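Long-range contacts in TIR-like domain-containing protein (Prevotella corporis, PDB 7EBD), which belongs to the bacterial STING family and, as a two-chain assembly, holds the ligand C2E between its subunits: residues 11-15 with 140-145; 23-28 with 150-155; 46-50 with 99-104. All coordinates share one frame; numbering follows the deposited sequence.

Contact 1. Residues 11-15 with 140-145; sequences AISYF and VLQLLI. With C2E (9,9'-[(2R,3R,3aS,5S,7aR,9R,10R,10aS,12S,14aR)-3,5,10,12-tetrahydroxy-5,12-dioxidooctahydro-2H,7H-difuro[3,2-d:3',2'-j][1,3,7,9,2,8]tetraoxadiphosphacyclododecine-2,9-diyl]bis(2-amino-1,9-dihydro-6H-purin-6-one)), chain E.
The hydroxyl of Tyr14 is hydrogen-bonded to Asp99 OD2, while the rim of the same ring meets Leu141. Tyr14 CE2 touches Leu141 CD2 at 4.0 Å, and Tyr14 CD1, opposite it on the ring, comes to 3.5 Å from O4' of C2E. The flat ring thus lies edge-on between the ligand sugar and Leu141. Tyr14 CG stands anti to the backbone N (chi1 180°), which swings the ring off the helix towards both neighbours. Phe15 takes part by its face: Leu144 CB lies 3.8 Å from the ring centroid and 10° off the normal, a CH-pi contact, while Leu141 CD1 sits at the rim. Leu144 CD1 stays on the same side of the ring plane, past its CB end, 3.7 Å from Phe15 CB and close to Ile12 CA. Where the helices come closest, Ala11 is small enough for its CB to press on Val140 CG1 at 3.7 Å. The local axes cross at -42° with 9.3 Å between them, room for one layer of aliphatic and aromatic groups. Helix 6-28 thus lies between the ligand and helix 124-146, and Leu141 and Ile145 continue from this seam onto strands 42-47 and 155-157.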
loop_
_atom_site.group_PDB
_atom_site.type_symbol
_atom_site.label_atom_id
_atom_site.label_comp_id
_atom_site.label_asym_id
_atom_site.label_seq_id
_atom_site.Cartn_x
_atom_site.Cartn_y
_atom_site.Cartn_z
ATOM N N ALA A 11 -7.977 -5.714 -2.674
ATOM C CA ALA A 11 -7.802 -6.810 -1.728
ATOM C C ALA A 11 -6.562 -7.629 -2.058
ATOM O O ALA A 11 -5.817 -8.027 -1.156
ATOM C CB ALA A 11 -9.047 -7.695 -1.719
ATOM N N ILE A 12 -6.318 -7.884 -3.346
ATOM C CA ILE A 12 -5.143 -8.661 -3.730
ATOM C C ILE A 12 -3.864 -7.915 -3.366
ATOM O O ILE A 12 -2.913 -8.504 -2.837
ATOM C CB ILE A 12 -5.186 -9.005 -5.230
ATOM C CG1 ILE A 12 -6.422 -9.842 -5.556
ATOM C CG2 ILE A 12 -3.936 -9.764 -5.628
ATOM C CD1 ILE A 12 -6.571 -10.149 -7.029
ATOM N N SER A 13 -3.815 -6.609 -3.649
ATOM C CA SER A 13 -2.631 -5.824 -3.309
ATOM C C SER A 13 -2.422 -5.764 -1.802
ATOM O O SER A 13 -1.288 -5.878 -1.321
ATOM C CB SER A 13 -2.750 -4.412 -3.886
ATOM O OG SER A 13 -2.612 -4.420 -5.294
ATOM N N TYR A 14 -3.507 -5.606 -1.041
ATOM C CA TYR A 14 -3.399 -5.566 0.413
ATOM C C TYR A 14 -2.908 -6.897 0.968
ATOM O O TYR A 14 -2.094 -6.928 1.898
ATOM C CB TYR A 14 -4.756 -5.188 1.011
ATOM C CG TYR A 14 -4.794 -5.115 2.520
ATOM C CD1 TYR A 14 -4.006 -4.205 3.212
ATOM C CD2 TYR A 14 -5.641 -5.938 3.252
ATOM C CE1 TYR A 14 -4.045 -4.129 4.591
ATOM C CE2 TYR A 14 -5.690 -5.867 4.632
ATOM C CZ TYR A 14 -4.887 -4.963 5.297
ATOM O OH TYR A 14 -4.931 -4.889 6.670
ATOM N N PHE A 15 -3.375 -8.007 0.396
ATOM C CA PHE A 15 -2.941 -9.320 0.862
ATOM C C PHE A 15 -1.480 -9.576 0.512
ATOM O O PHE A 15 -0.712 -10.062 1.351
ATOM C CB PHE A 15 -3.840 -10.403 0.263
ATOM C CG PHE A 15 -3.420 -11.805 0.607
ATOM C CD1 PHE A 15 -3.810 -12.388 1.802
ATOM C CD2 PHE A 15 -2.641 -12.545 -0.270
ATOM C CE1 PHE A 15 -3.425 -13.678 2.117
ATOM C CE2 PHE A 15 -2.251 -13.834 0.041
ATOM C CZ PHE A 15 -2.645 -14.402 1.236
ATOM N N VAL A 140 -12.964 -11.240 -1.044
ATOM C CA VAL A 140 -11.720 -11.590 -1.726
ATOM C C VAL A 140 -10.593 -11.775 -0.717
ATOM O O VAL A 140 -9.785 -12.707 -0.831
ATOM C CB VAL A 140 -11.366 -10.529 -2.784
ATOM C CG1 VAL A 140 -9.999 -10.814 -3.388
ATOM C CG2 VAL A 140 -12.430 -10.487 -3.871
ATOM N N LEU A 141 -10.525 -10.900 0.291
ATOM C CA LEU A 141 -9.487 -11.033 1.306
ATOM C C LEU A 141 -9.639 -12.337 2.078
ATOM O O LEU A 141 -8.646 -13.016 2.362
ATOM C CB LEU A 141 -9.518 -9.838 2.258
ATOM C CG LEU A 141 -8.412 -9.801 3.316
ATOM C CD1 LEU A 141 -7.037 -9.774 2.660
ATOM C CD2 LEU A 141 -8.583 -8.614 4.253
ATOM N N GLN A 142 -10.875 -12.712 2.415
ATOM C CA GLN A 142 -11.097 -13.960 3.136
ATOM C C GLN A 142 -10.744 -15.165 2.274
ATOM O O GLN A 142 -10.171 -16.143 2.768
ATOM C CB GLN A 142 -12.549 -14.042 3.606
ATOM C CG GLN A 142 -12.826 -15.202 4.544
ATOM C CD GLN A 142 -12.094 -15.057 5.863
ATOM O OE1 GLN A 142 -12.426 -14.194 6.676
ATOM N NE2 GLN A 142 -11.090 -15.898 6.081
ATOM N N LEU A 143 -11.077 -15.112 0.980
ATOM C CA LEU A 143 -10.706 -16.200 0.081
ATOM C C LEU A 143 -9.194 -16.338 -0.022
ATOM O O LEU A 143 -8.666 -17.457 -0.044
ATOM C CB LEU A 143 -11.319 -15.974 -1.303
ATOM C CG LEU A 143 -12.839 -16.116 -1.415
ATOM C CD1 LEU A 143 -13.317 -15.737 -2.809
ATOM C CD2 LEU A 143 -13.269 -17.533 -1.070
ATOM N N LEU A 144 -8.476 -15.213 -0.072
ATOM C CA LEU A 144 -7.018 -15.277 -0.122
ATOM C C LEU A 144 -6.440 -15.784 1.194
ATOM O O LEU A 144 -5.439 -16.511 1.200
ATOM C CB LEU A 144 -6.441 -13.904 -0.470
ATOM C CG LEU A 144 -6.781 -13.375 -1.864
ATOM C CD1 LEU A 144 -6.245 -11.965 -2.051
ATOM C CD2 LEU A 144 -6.236 -14.305 -2.937
ATOM N N ILE A 145 -7.060 -15.417 2.317
ATOM C CA ILE A 145 -6.597 -15.886 3.619
ATOM C C ILE A 145 -6.782 -17.394 3.742
ATOM O O ILE A 145 -5.905 -18.102 4.252
ATOM C CB ILE A 145 -7.329 -15.131 4.744
ATOM C CG1 ILE A 145 -6.825 -13.690 4.837
ATOM C CG2 ILE A 145 -7.171 -15.851 6.076
ATOM C CD1 ILE A 145 -7.720 -12.779 5.649
HETATM P P1 C2E E . 1.777 -1.861 -1.136
HETATM O O2P C2E E . 3.243 -2.058 -0.834
HETATM O O1P C2E E . 1.411 -3.003 -2.044
HETATM O "O5'" C2E E . 0.793 -2.061 0.160
HETATM C "C5'" C2E E . -0.564 -2.259 -0.084
HETATM C "C4'" C2E E . -1.359 -1.982 1.223
HETATM O "O4'" C2E E . -1.002 -2.834 2.144
HETATM C "C3'" C2E E . -1.002 -0.592 1.791
HETATM O "O3'" C2E E . -1.842 0.334 1.284
HETATM C "C2'" C2E E . -1.230 -0.787 3.301
HETATM O "O2'" C2E E . -2.681 -0.650 3.632
HETATM C "C1'" C2E E . -0.856 -2.019 3.538
HETATM N N9 C2E E . 0.504 -2.049 3.997
HETATM C C8 C2E E . 1.555 -2.240 3.185
HETATM N N7 C2E E . 2.628 -2.192 4.004
HETATM C C5 C2E E . 2.210 -1.981 5.259
HETATM C C6 C2E E . 2.960 -1.839 6.590
HETATM O O6 C2E E . 4.141 -1.915 6.623
HETATM N N1 C2E E . 2.232 -1.612 7.798
HETATM C C2 C2E E . 0.797 -1.516 7.772
HETATM N N2 C2E E . 0.056 -1.285 8.997
HETATM N N3 C2E E . 0.082 -1.651 6.505
HETATM C C4 C2E E . 0.850 -1.889 5.255
HETATM P P11 C2E E . -1.282 1.890 1.467
HETATM O O21 C2E E . -1.114 2.374 2.888
HETATM O O11 C2E E . -2.349 2.778 0.871
HETATM O O5A C2E E . 0.041 2.020 0.491
HETATM C C5A C2E E . -0.327 2.041 -0.862
HETATM C C4A C2E E . 0.885 2.014 -1.708
HETATM O O4A C2E E . 1.602 3.088 -1.515
HETATM C C3A C2E E . 1.873 0.722 -1.289
HETATM O O3A C2E E . 1.442 -0.510 -2.032
HETATM C C2A C2E E . 3.000 1.048 -1.632
HETATM O O2A C2E E . 3.217 0.795 -3.100
HETATM C C1A C2E E . 3.036 2.641 -1.360
HETATM N N91 C2E E . 3.467 2.880 -0.147
HETATM C C81 C2E E . 2.789 3.104 0.995
HETATM N N71 C2E E . 3.704 3.296 1.965
HETATM C C51 C2E E . 4.911 3.192 1.417
HETATM C C61 C2E E . 6.309 3.317 2.019
HETATM O O61 C2E E . 6.436 3.543 3.172
HETATM N N11 C2E E . 7.462 3.157 1.191
HETATM C C21 C2E E . 7.303 2.878 -0.213
HETATM N N21 C2E E . 8.473 2.714 -1.055
HETATM N N31 C2E E . 5.966 2.761 -0.784
HETATM C C41 C2E E . 4.768 2.931 0.088
#

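Contact 2. Residues 23-28 with 150-155; sequences AEWIVT and FCRECV
Phe150 slides its ring beneath Val27, whose CB lies 4.1 Å from the ring centroid and 22° off the normal, offset towards the rim in a CH-pi contact. Val27 CG1 reaches Phe150 CD1 at 3.6 Å, the beta-branch giving two methyls to spread over the ring. Further round, Thr28 CG2 meets CZ and the extended Glu24 lays its CG by CE2, contributing its aliphatic part here rather than its carboxylate. Thr28 OG1 sits between the backbone N and the carbonyl carbon (chi1 69°), where it hydrogen-bonds Glu24 O at 2.7 Å from above the carbonyl plane, leaving the methyl turned to the ring; Thr28 N binds the same oxygen from the opposite face. At the closest point of the two backbones Ala23 offers just a methyl, flanked by Cys151 SG at 3.6 Å and Cys154 SG at 3.7 Å; cysteine's short side chain, ending in a soft, weakly polar sulfur, suits a place beside it. Val155 CG2 adds a further touch as the chain leaves for strand 155-157. Phe150 is thus a single knob in the hole formed by Ala23, Glu24, Val27 and Thr28, where two helices cross steeply, at 74°.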
loop_
_atom_site.group_PDB
_atom_site.type_symbol
_atom_site.label_atom_id
_atom_site.label_comp_id
_atom_site.label_asym_id
_atom_site.label_seq_id
_atom_site.Cartn_x
_atom_site.Cartn_y
_atom_site.Cartn_z
ATOM N N ALA A 23 1.324 -12.499 8.446
ATOM C CA ALA A 23 1.017 -13.849 8.906
ATOM C C ALA A 23 2.265 -14.723 8.915
ATOM O O ALA A 23 2.478 -15.507 9.851
ATOM C CB ALA A 23 -0.066 -14.471 8.025
ATOM N N GLU A 24 3.101 -14.604 7.880
ATOM C CA GLU A 24 4.336 -15.378 7.850
ATOM C C GLU A 24 5.250 -15.000 9.007
ATOM O O GLU A 24 5.881 -15.869 9.619
ATOM C CB GLU A 24 5.051 -15.182 6.513
ATOM C CG GLU A 24 6.286 -16.049 6.355
ATOM C CD GLU A 24 6.960 -15.863 5.013
ATOM O OE1 GLU A 24 8.193 -16.050 4.941
ATOM O OE2 GLU A 24 6.261 -15.528 4.033
ATOM N N TRP A 25 5.330 -13.707 9.328
ATOM C CA TRP A 25 6.142 -13.287 10.465
ATOM C C TRP A 25 5.582 -13.832 11.772
ATOM O O TRP A 25 6.337 -14.285 12.640
ATOM C CB TRP A 25 6.227 -11.762 10.517
ATOM C CG TRP A 25 7.026 -11.251 11.676
ATOM C CD1 TRP A 25 8.358 -10.960 11.686
ATOM C CD2 TRP A 25 6.546 -10.975 12.999
ATOM N NE1 TRP A 25 8.738 -10.517 12.931
ATOM C CE2 TRP A 25 7.644 -10.518 13.754
ATOM C CE3 TRP A 25 5.295 -11.072 13.617
ATOM C CZ2 TRP A 25 7.527 -10.154 15.094
ATOM C CZ3 TRP A 25 5.181 -10.707 14.946
ATOM C CH2 TRP A 25 6.291 -10.257 15.670
ATOM N N ILE A 26 4.257 -13.791 11.932
ATOM C CA ILE A 26 3.639 -14.301 13.153
ATOM C C ILE A 26 3.936 -15.785 13.322
ATOM O O ILE A 26 4.239 -16.252 14.427
ATOM C CB ILE A 26 2.123 -14.024 13.140
ATOM C CG1 ILE A 26 1.847 -12.532 13.319
ATOM C CG2 ILE A 26 1.417 -14.832 14.220
ATOM C CD1 ILE A 26 0.377 -12.170 13.235
ATOM N N VAL A 27 3.869 -16.548 12.231
ATOM C CA VAL A 27 4.009 -17.997 12.343
ATOM C C VAL A 27 5.472 -18.402 12.499
ATOM O O VAL A 27 5.810 -19.231 13.353
ATOM C CB VAL A 27 3.353 -18.694 11.137
ATOM C CG1 VAL A 27 3.679 -20.176 11.147
ATOM C CG2 VAL A 27 1.847 -18.485 11.168
ATOM N N THR A 28 6.369 -17.828 11.691
ATOM C CA THR A 28 7.725 -18.350 11.578
ATOM C C THR A 28 8.792 -17.521 12.282
ATOM O O THR A 28 9.900 -18.026 12.480
ATOM C CB THR A 28 8.120 -18.495 10.099
ATOM O OG1 THR A 28 8.275 -17.199 9.507
ATOM C CG2 THR A 28 7.050 -19.264 9.336
ATOM N N PHE A 150 -0.596 -19.984 6.763
ATOM C CA PHE A 150 -0.280 -19.053 7.845
ATOM C C PHE A 150 -1.439 -18.095 8.097
ATOM O O PHE A 150 -1.826 -17.854 9.250
ATOM C CB PHE A 150 0.994 -18.276 7.510
ATOM C CG PHE A 150 2.214 -19.140 7.351
ATOM C CD1 PHE A 150 2.251 -20.420 7.882
ATOM C CD2 PHE A 150 3.328 -18.668 6.676
ATOM C CE1 PHE A 150 3.374 -21.215 7.738
ATOM C CE2 PHE A 150 4.456 -19.458 6.530
ATOM C CZ PHE A 150 4.478 -20.734 7.062
ATOM N N CYS A 151 -2.009 -17.544 7.023
ATOM C CA CYS A 151 -3.126 -16.615 7.158
ATOM C C CYS A 151 -4.346 -17.308 7.751
ATOM O O CYS A 151 -5.010 -16.768 8.643
ATOM C CB CYS A 151 -3.456 -16.000 5.800
ATOM S SG CYS A 151 -2.112 -15.031 5.088
ATOM N N ARG A 152 -4.667 -18.503 7.251
ATOM C CA ARG A 152 -5.743 -19.285 7.848
ATOM C C ARG A 152 -5.474 -19.558 9.321
ATOM O O ARG A 152 -6.413 -19.664 10.118
ATOM C CB ARG A 152 -5.922 -20.600 7.086
ATOM C CG ARG A 152 -7.250 -21.291 7.345
ATOM C CD ARG A 152 -7.277 -22.707 6.785
ATOM N NE ARG A 152 -6.819 -22.776 5.399
ATOM C CZ ARG A 152 -5.690 -23.364 5.014
ATOM N NH1 ARG A 152 -4.901 -23.940 5.912
ATOM N NH2 ARG A 152 -5.351 -23.381 3.731
ATOM N N GLU A 153 -4.200 -19.653 9.701
ATOM C CA GLU A 153 -3.851 -19.951 11.084
ATOM C C GLU A 153 -4.045 -18.745 11.999
ATOM O O GLU A 153 -4.576 -18.890 13.106
ATOM C CB GLU A 153 -2.404 -20.446 11.154
ATOM C CG GLU A 153 -1.907 -20.771 12.553
ATOM C CD GLU A 153 -2.360 -22.136 13.036
ATOM O OE1 GLU A 153 -3.021 -22.859 12.259
ATOM O OE2 GLU A 153 -2.055 -22.487 14.195
ATOM N N CYS A 154 -3.632 -17.549 11.567
ATOM C CA CYS A 154 -3.515 -16.436 12.505
ATOM C C CYS A 154 -4.179 -15.133 12.063
ATOM O O CYS A 154 -4.020 -14.118 12.755
ATOM C CB CYS A 154 -2.037 -16.162 12.806
ATOM S SG CYS A 154 -1.101 -15.576 11.381
ATOM N N VAL A 155 -4.913 -15.109 10.952
ATOM C CA VAL A 155 -5.505 -13.871 10.454
ATOM C C VAL A 155 -7.024 -13.968 10.509
ATOM O O VAL A 155 -7.608 -14.983 10.117
ATOM C CB VAL A 155 -5.030 -13.549 9.022
ATOM C CG1 VAL A 155 -5.610 -12.226 8.555
ATOM C CG2 VAL A 155 -3.518 -13.494 8.975
#

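Contact 3. Residues 46-50 with 99-104; sequences YIKMP and DMPTIL. With C2E (9,9'-[(2R,3R,3aS,5S,7aR,9R,10R,10aS,12S,14aR)-3,5,10,12-tetrahydroxy-5,12-dioxidooctahydro-2H,7H-difuro[3,2-d:3',2'-j][1,3,7,9,2,8]tetraoxadiphosphacyclododecine-2,9-diyl]bis(2-amino-1,9-dihydro-6H-purin-6-one)), chain E.
Asp99 pairs with Ile47 in a parallel beta bridge at the ends of two neighbouring strands of the mixed sheet, and from there its side chain reaches the ligand. OD1 of Asp99 accepts a hydrogen bond from N2 of C2E at 2.7 Å; OD2 is taken by Tyr14, so both carboxylate oxygens are engaged, which should fix the rotation of the group and probably favours its charged form. CG stands anti to the backbone N (chi1 -172°), directing the carboxylate to the sheet face it shares with Ile47, against helix 6-28. Just beyond, Thr102 OG1 accepts from O2' of C2E at 3.0 Å and donates to the phosphate oxygen O21, in a bond modelled so short that its length is doubtful. Behind this first shell the backbone sets the position: Asp99 N binds Tyr46 O at 3.0 Å and Lys48 N binds Asp99 O at 2.8 Å, two bonds that flank Ile47 as in a parallel pair. Past the bridge, Lys48 O receives a CA-H...O contact from Met100. Pro101, which has no N-H to offer, ends this pairing and begins the type I turn to Leu104 that presents Thr102 and Ile103 to C2E; Pro101 CG rests 3.7 Å from Ile47 CG2. Lys48 and Met100 run side by side, lysine using its methylenes. Both methionines are selenomethionine in the model, and their unbranched chains can bend to reach partners at different angles: Met100 SE meets Pro50 CG at 4.0 Å, and Met49, bent twice, brings CE round to Leu104 CD1 at 3.8 Å.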
loop_
_atom_site.group_PDB
_atom_site.type_symbol
_atom_site.label_atom_id
_atom_site.label_comp_id
_atom_site.label_asym_id
_atom_site.label_seq_id
_atom_site.Cartn_x
_atom_site.Cartn_y
_atom_site.Cartn_z
ATOM N N TYR A 46 -5.686 -8.945 13.281
ATOM C CA TYR A 46 -7.087 -8.578 13.134
ATOM C C TYR A 46 -7.201 -7.432 12.141
ATOM O O TYR A 46 -6.588 -6.371 12.332
ATOM C CB TYR A 46 -7.701 -8.191 14.480
ATOM C CG TYR A 46 -7.752 -9.331 15.472
ATOM C CD1 TYR A 46 -8.701 -10.339 15.349
ATOM C CD2 TYR A 46 -6.856 -9.399 16.530
ATOM C CE1 TYR A 46 -8.754 -11.385 16.251
ATOM C CE2 TYR A 46 -6.902 -10.442 17.439
ATOM C CZ TYR A 46 -7.851 -11.432 17.293
ATOM O OH TYR A 46 -7.902 -12.470 18.196
ATOM N N ILE A 47 -7.976 -7.652 11.085
ATOM C CA ILE A 47 -8.224 -6.644 10.064
ATOM C C ILE A 47 -9.488 -5.890 10.452
ATOM O O ILE A 47 -10.565 -6.487 10.568
ATOM C CB ILE A 47 -8.366 -7.280 8.674
ATOM C CG1 ILE A 47 -7.229 -8.273 8.415
ATOM C CG2 ILE A 47 -8.394 -6.203 7.598
ATOM C CD1 ILE A 47 -5.848 -7.663 8.462
ATOM N N LYS A 48 -9.364 -4.583 10.647
ATOM C CA LYS A 48 -10.475 -3.742 11.072
ATOM C C LYS A 48 -10.961 -2.924 9.885
ATOM O O LYS A 48 -10.195 -2.144 9.310
ATOM C CB LYS A 48 -10.059 -2.828 12.224
ATOM C CG LYS A 48 -11.119 -1.817 12.626
ATOM C CD LYS A 48 -12.333 -2.496 13.235
ATOM C CE LYS A 48 -13.386 -1.478 13.642
ATOM N NZ LYS A 48 -14.576 -2.133 14.254
HETATM N N MSE A 49 -12.226 -3.105 9.522
HETATM C CA MSE A 49 -12.837 -2.320 8.458
HETATM C C MSE A 49 -13.355 -1.001 9.014
HETATM O O MSE A 49 -13.794 -0.942 10.161
HETATM C CB MSE A 49 -13.982 -3.094 7.798
HETATM C CG MSE A 49 -13.575 -4.439 7.230
HETATM SE SE MSE A 49 -12.273 -4.258 5.798
HETATM C CE MSE A 49 -13.407 -3.439 4.450
ATOM N N PRO A 50 -13.283 0.063 8.217
ATOM C CA PRO A 50 -13.891 1.329 8.637
ATOM C C PRO A 50 -15.401 1.186 8.739
ATOM O O PRO A 50 -16.030 0.453 7.972
ATOM C CB PRO A 50 -13.494 2.308 7.525
ATOM C CG PRO A 50 -12.372 1.646 6.793
ATOM C CD PRO A 50 -12.606 0.176 6.915
ATOM N N ASP A 99 -4.930 -3.926 12.256
ATOM C CA ASP A 99 -4.681 -3.055 11.114
ATOM C C ASP A 99 -5.986 -2.687 10.431
ATOM O O ASP A 99 -6.840 -3.549 10.201
ATOM C CB ASP A 99 -3.735 -3.708 10.101
ATOM C CG ASP A 99 -3.317 -2.747 9.001
ATOM O OD1 ASP A 99 -2.526 -1.827 9.289
ATOM O OD2 ASP A 99 -3.788 -2.903 7.854
HETATM N N MSE A 100 -6.129 -1.403 10.118
HETATM C CA MSE A 100 -7.192 -0.922 9.248
HETATM C C MSE A 100 -6.577 -0.592 7.893
HETATM O O MSE A 100 -5.679 0.247 7.807
HETATM C CB MSE A 100 -7.885 0.302 9.851
HETATM C CG MSE A 100 -9.000 0.869 8.988
HETATM SE SE MSE A 100 -9.846 2.444 9.772
HETATM C CE MSE A 100 -10.546 1.642 11.407
ATOM N N PRO A 101 -7.046 -1.264 6.836
ATOM C CA PRO A 101 -6.387 -1.138 5.528
ATOM C C PRO A 101 -6.483 0.261 4.940
ATOM O O PRO A 101 -7.535 0.656 4.425
ATOM C CB PRO A 101 -7.129 -2.164 4.658
ATOM C CG PRO A 101 -7.845 -3.066 5.626
ATOM C CD PRO A 101 -8.178 -2.201 6.796
ATOM N N THR A 102 -5.385 1.018 5.006
ATOM C CA THR A 102 -5.362 2.354 4.423
ATOM C C THR A 102 -5.493 2.327 2.904
ATOM O O THR A 102 -5.905 3.331 2.309
ATOM C CB THR A 102 -4.076 3.076 4.827
ATOM O OG1 THR A 102 -2.948 2.245 4.531
ATOM C CG2 THR A 102 -4.085 3.380 6.314
ATOM N N ILE A 103 -5.168 1.195 2.271
ATOM C CA ILE A 103 -5.293 1.052 0.824
ATOM C C ILE A 103 -6.720 1.300 0.352
ATOM O O ILE A 103 -6.938 1.629 -0.818
ATOM C CB ILE A 103 -4.801 -0.346 0.391
ATOM C CG1 ILE A 103 -4.598 -0.407 -1.124
ATOM C CG2 ILE A 103 -5.769 -1.426 0.863
ATOM C CD1 ILE A 103 -4.104 -1.749 -1.621
ATOM N N LEU A 104 -7.706 1.151 1.240
ATOM C CA LEU A 104 -9.094 1.389 0.872
ATOM C C LEU A 104 -9.363 2.850 0.537
ATOM O O LEU A 104 -10.406 3.148 -0.054
ATOM C CB LEU A 104 -10.024 0.938 2.000
ATOM C CG LEU A 104 -10.062 -0.554 2.333
ATOM C CD1 LEU A 104 -10.789 -0.781 3.648
ATOM C CD2 LEU A 104 -10.724 -1.339 1.209
HETATM P P1 C2E E . 1.777 -1.861 -1.136
HETATM O O2P C2E E . 3.243 -2.058 -0.834
HETATM O O1P C2E E . 1.411 -3.003 -2.044
HETATM O "O5'" C2E E . 0.793 -2.061 0.160
HETATM C "C5'" C2E E . -0.564 -2.259 -0.084
HETATM C "C4'" C2E E . -1.359 -1.982 1.223
HETATM O "O4'" C2E E . -1.002 -2.834 2.144
HETATM C "C3'" C2E E . -1.002 -0.592 1.791
HETATM O "O3'" C2E E . -1.842 0.334 1.284
HETATM C "C2'" C2E E . -1.230 -0.787 3.301
HETATM O "O2'" C2E E . -2.681 -0.650 3.632
HETATM C "C1'" C2E E . -0.856 -2.019 3.538
HETATM N N9 C2E E . 0.504 -2.049 3.997
HETATM C C8 C2E E . 1.555 -2.240 3.185
HETATM N N7 C2E E . 2.628 -2.192 4.004
HETATM C C5 C2E E . 2.210 -1.981 5.259
HETATM C C6 C2E E . 2.960 -1.839 6.590
HETATM O O6 C2E E . 4.141 -1.915 6.623
HETATM N N1 C2E E . 2.232 -1.612 7.798
HETATM C C2 C2E E . 0.797 -1.516 7.772
HETATM N N2 C2E E . 0.056 -1.285 8.997
HETATM N N3 C2E E . 0.082 -1.651 6.505
HETATM C C4 C2E E . 0.850 -1.889 5.255
HETATM P P11 C2E E . -1.282 1.890 1.467
HETATM O O21 C2E E . -1.114 2.374 2.888
HETATM O O11 C2E E . -2.349 2.778 0.871
HETATM O O5A C2E E . 0.041 2.020 0.491
HETATM C C5A C2E E . -0.327 2.041 -0.862
HETATM C C4A C2E E . 0.885 2.014 -1.708
HETATM O O4A C2E E . 1.602 3.088 -1.515
HETATM C C3A C2E E . 1.873 0.722 -1.289
HETATM O O3A C2E E . 1.442 -0.510 -2.032
HETATM C C2A C2E E . 3.000 1.048 -1.632
HETATM O O2A C2E E . 3.217 0.795 -3.100
HETATM C C1A C2E E . 3.036 2.641 -1.360
HETATM N N91 C2E E . 3.467 2.880 -0.147
HETATM C C81 C2E E . 2.789 3.104 0.995
HETATM N N71 C2E E . 3.704 3.296 1.965
HETATM C C51 C2E E . 4.911 3.192 1.417
HETATM C C61 C2E E . 6.309 3.317 2.019
HETATM O O61 C2E E . 6.436 3.543 3.172
HETATM N N11 C2E E . 7.462 3.157 1.191
HETATM C C21 C2E E . 7.303 2.878 -0.213
HETATM N N21 C2E E . 8.473 2.714 -1.055
HETATM N N31 C2E E . 5.966 2.761 -0.784
HETATM C C41 C2E E . 4.768 2.931 0.088
#

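Contacts 1 and 3 are buried and both touch C2E; contact 2 is partly buried, lies at the C-terminal end of helix 6-28 and has no ligand at hand. Contacts 1 and 2 use that same helix, against helix 124-146 and the following helix 149-154, and they meet where Phe15 CE1 touches Cys151 SG at 3.5 Å. Their chemistry is nearly all apolar, whereas contact 3, near the centre of the chain, adds strand hydrogen bonds and a ligand-binding carboxylate to its apolar contacts. Together contacts 1 and 3 tie helix 6-28 to the sheet beside the ligand; between 2 and 3 the link is a loose approach of Val155 CG1 to Ile47 CG1.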